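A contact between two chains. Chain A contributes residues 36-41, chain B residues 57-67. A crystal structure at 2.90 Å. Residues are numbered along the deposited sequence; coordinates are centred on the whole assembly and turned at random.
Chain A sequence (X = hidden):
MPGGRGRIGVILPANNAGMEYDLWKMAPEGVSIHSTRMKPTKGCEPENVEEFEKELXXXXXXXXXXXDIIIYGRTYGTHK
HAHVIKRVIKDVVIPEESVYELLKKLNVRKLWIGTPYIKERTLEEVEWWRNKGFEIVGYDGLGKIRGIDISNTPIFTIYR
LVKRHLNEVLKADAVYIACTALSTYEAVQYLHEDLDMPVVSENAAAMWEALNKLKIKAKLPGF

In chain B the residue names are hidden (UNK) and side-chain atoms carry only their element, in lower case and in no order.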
# COMPACT_ATOMS: atom_id res chain seq x y z
N THR A 36 22.33 2.17 -28.96
CA THR A 36 23.50 1.69 -29.68
C THR A 36 24.55 2.77 -29.45
O THR A 36 24.22 3.96 -29.39
CB THR A 36 23.23 1.49 -31.18
OG1 THR A 36 24.31 0.74 -31.74
CG2 THR A 36 23.11 2.83 -31.90
N ARG A 37 25.81 2.37 -29.33
CA ARG A 37 26.88 3.32 -29.06
C ARG A 37 27.74 3.73 -30.24
O ARG A 37 27.78 3.06 -31.27
CB ARG A 37 27.78 2.77 -27.96
CG ARG A 37 27.08 2.66 -26.63
CD ARG A 37 27.94 2.00 -25.58
NE ARG A 37 27.66 2.55 -24.26
CZ ARG A 37 26.48 2.49 -23.66
NH1 ARG A 37 26.32 3.03 -22.47
NH2 ARG A 37 25.46 1.87 -24.25
N MSE A 38 28.42 4.85 -30.07
CA MSE A 38 29.32 5.37 -31.09
C MSE A 38 30.71 5.60 -30.52
O MSE A 38 30.87 5.96 -29.36
CB MSE A 38 28.79 6.66 -31.68
CG MSE A 38 27.59 6.48 -32.58
SE MSE A 38 27.22 8.06 -33.64
CE MSE A 38 28.12 7.54 -35.26
N LYS A 39 31.70 5.36 -31.36
CA LYS A 39 33.10 5.52 -31.02
C LYS A 39 33.34 6.84 -30.30
O LYS A 39 32.86 7.88 -30.73
CB LYS A 39 33.91 5.46 -32.32
CG LYS A 39 35.39 5.77 -32.21
CD LYS A 39 35.96 6.12 -33.59
CE LYS A 39 35.95 4.94 -34.55
NZ LYS A 39 36.90 3.85 -34.15
N PRO A 40 34.07 6.81 -29.17
CA PRO A 40 34.34 8.05 -28.43
C PRO A 40 35.26 8.91 -29.30
O PRO A 40 36.19 8.41 -29.92
CB PRO A 40 35.03 7.55 -27.16
CG PRO A 40 35.71 6.31 -27.61
CD PRO A 40 34.67 5.65 -28.48
N THR A 41 34.99 10.21 -29.34
CA THR A 41 35.78 11.11 -30.18
C THR A 41 36.64 12.15 -29.46
O THR A 41 36.36 12.54 -28.32
CB THR A 41 34.87 11.85 -31.16
OG1 THR A 41 33.78 12.44 -30.45
CG2 THR A 41 34.34 10.89 -32.22
N UNK B 57 35.15 -7.12 -31.60
CA UNK B 57 36.08 -6.38 -30.76
C UNK B 57 35.67 -4.90 -30.70
O UNK B 57 35.80 -4.27 -29.65
c UNK B 57 37.50 -6.50 -31.31
c UNK B 57 40.33 -7.45 -31.63
c UNK B 57 38.58 -6.19 -30.27
c UNK B 57 40.00 -6.16 -30.87
n UNK B 57 40.30 -8.69 -30.78
N UNK B 58 35.17 -4.36 -31.81
CA UNK B 58 34.75 -2.97 -31.86
C UNK B 58 33.58 -2.70 -30.92
O UNK B 58 33.63 -1.79 -30.10
c UNK B 58 32.81 1.46 -33.41
c UNK B 58 34.63 -0.05 -33.02
c UNK B 58 33.83 -1.15 -33.38
c UNK B 58 34.12 1.25 -33.04
c UNK B 58 32.00 0.40 -33.77
o UNK B 58 32.29 2.74 -33.38
c UNK B 58 34.36 -2.56 -33.28
c UNK B 58 32.51 -0.90 -33.76
N UNK B 59 32.53 -3.50 -31.05
CA UNK B 59 31.35 -3.34 -30.20
C UNK B 59 31.76 -3.49 -28.75
O UNK B 59 31.32 -2.74 -27.89
o UNK B 59 29.72 -4.06 -31.82
c UNK B 59 30.29 -4.37 -30.56
N UNK B 60 32.61 -4.47 -28.48
CA UNK B 60 33.08 -4.70 -27.14
C UNK B 60 33.79 -3.45 -26.61
O UNK B 60 33.60 -3.06 -25.46
c UNK B 60 34.88 -6.29 -23.42
o UNK B 60 36.97 -6.17 -22.25
c UNK B 60 36.92 -5.87 -24.61
c UNK B 60 36.21 -5.82 -25.80
c UNK B 60 34.83 -5.99 -25.82
c UNK B 60 34.17 -6.23 -24.62
c UNK B 60 34.05 -5.88 -27.12
c UNK B 60 36.25 -6.11 -23.42
N UNK B 61 34.58 -2.81 -27.46
CA UNK B 61 35.30 -1.61 -27.04
C UNK B 61 34.35 -0.48 -26.67
O UNK B 61 34.73 0.42 -25.93
o UNK B 61 35.53 -0.54 -29.20
c UNK B 61 36.24 -1.14 -28.14
N UNK B 62 33.12 -0.53 -27.19
CA UNK B 62 32.14 0.51 -26.89
C UNK B 62 31.47 0.30 -25.53
O UNK B 62 30.87 1.21 -24.97
c UNK B 62 31.46 0.93 -29.41
c UNK B 62 31.07 0.55 -27.98
c UNK B 62 32.03 2.33 -29.45
c UNK B 62 30.24 0.83 -30.29
N UNK B 63 31.58 -0.92 -25.00
CA UNK B 63 30.95 -1.29 -23.73
C UNK B 63 31.95 -1.57 -22.60
O UNK B 63 31.58 -1.57 -21.43
c UNK B 63 30.08 -2.53 -23.95
c UNK B 63 28.06 -1.12 -24.42
c UNK B 63 28.55 -2.46 -23.96
c UNK B 63 28.03 -3.56 -24.87
N UNK B 64 33.20 -1.81 -22.97
CA UNK B 64 34.26 -2.15 -22.03
C UNK B 64 34.40 -1.27 -20.78
O UNK B 64 34.62 -1.79 -19.68
c UNK B 64 35.59 -2.20 -22.76
N UNK B 65 34.28 0.04 -20.94
CA UNK B 65 34.43 0.99 -19.84
C UNK B 65 33.23 1.17 -18.92
O UNK B 65 33.39 1.47 -17.74
c UNK B 65 34.86 2.35 -20.39
c UNK B 65 36.34 3.12 -18.50
o UNK B 65 36.28 3.34 -17.27
o UNK B 65 37.38 2.68 -19.06
c UNK B 65 35.12 3.42 -19.35
N UNK B 66 32.02 1.03 -19.44
CA UNK B 66 30.83 1.20 -18.61
C UNK B 66 30.34 -0.13 -18.04
O UNK B 66 29.47 -0.14 -17.17
c UNK B 66 29.64 1.80 -19.39
c UNK B 66 29.21 0.87 -20.50
c UNK B 66 30.01 3.15 -19.94
N UNK B 67 30.90 -1.23 -18.52
CA UNK B 67 30.45 -2.55 -18.07
C UNK B 67 31.29 -3.24 -17.00
O UNK B 67 32.52 -3.14 -17.00
c UNK B 67 30.33 -3.48 -19.27
o UNK B 67 29.47 -2.96 -20.26
O HOH W 1 31.18 5.62 -34.05

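Position 57 of chain B carries four carbons in a row ending in a nitrogen, and none of these atoms comes within 10 Å of the chain A stretch. An unbranched chain with a terminal amine is lysine, Lys B57.

At position 58 one carbon leads to a ring of six carbons bearing one oxygen. The ring oxygen lies 3.3 Å from CB of Lys A39. A phenol on a single methylene is tyrosine, Tyr B58; although its CA-to-CB bond points sideways, chi1 of 176° (t) brings the end of the side chain nearer to chain A.

Position 59 has one carbon and one oxygen and touches nothing on chain A: Ser B59. Position 60 repeats the ring of six carbons with one oxygen, but more than 10 Å from chain A, and is Tyr B60.

One carbon and one oxygen also make up the side chain at position 61, which is therefore Ser B61. Its oxygen turns back along the helix, and OG donates a very short hydrogen bond of 2.4 Å to O of Tyr B58.

Position 62 shows four carbons, forked at the second, with CA-to-CB directed toward chain A. One tip is 3.9 Å from CB of Arg A37, and the other 3.6 Å from N of Lys A39. The fork one carbon beyond CB identifies leucine, Leu B62, in the m, t rotamer.

The same four-carbon fork recurs at position 63, where one tip reaches to 3.3 Å from CD of Arg A37. This is Leu B63, whose chi angles of -107° and 29° both lie between wells.

A single carbon, far from chain A, makes position 64 Ala B64. Three carbons, the third carrying two oxygens, form a carboxylate at position 65, Glu B65, also out of reach. At position 66 the first carbon carries two more, one of them 4.1 Å from NH1 of Arg A37; branching at CB with carbon alone gives Val B66. Position 67 has one carbon and one oxygen, Ser B67, and its OG donates a 2.8 Å hydrogen bond to O of Leu B63 within its own chain.

The contact sets a strand across a helix, their axes at 90° and 8.6 Å apart at closest approach. Arg A37, pointing toward chain B, gives up the largest area, 103 Å², and its aliphatic portion packs on the leucines: CD is 3.1 Å from O of Leu B62 and 3.3 Å from CD1 of Leu B63. Its guanidinium nitrogens are hydrogen-bonded elsewhere in the structure. Leu B62 covers the neighbouring backbone, with CD2 3.7 Å from C of Met A38. Beside this packing, a water accepts a hydrogen bond from N of Lys A39 at 2.8 Å and hydrogen-bonds OH of Tyr B58 at 3.2 Å, bridging the chains. The two stretches bury 333 Å² in total, and no direct hydrogen bond between them is clear, so close packing and the water bridge are the evident links.

Chain B (57-67) KYSYSLLAEVS
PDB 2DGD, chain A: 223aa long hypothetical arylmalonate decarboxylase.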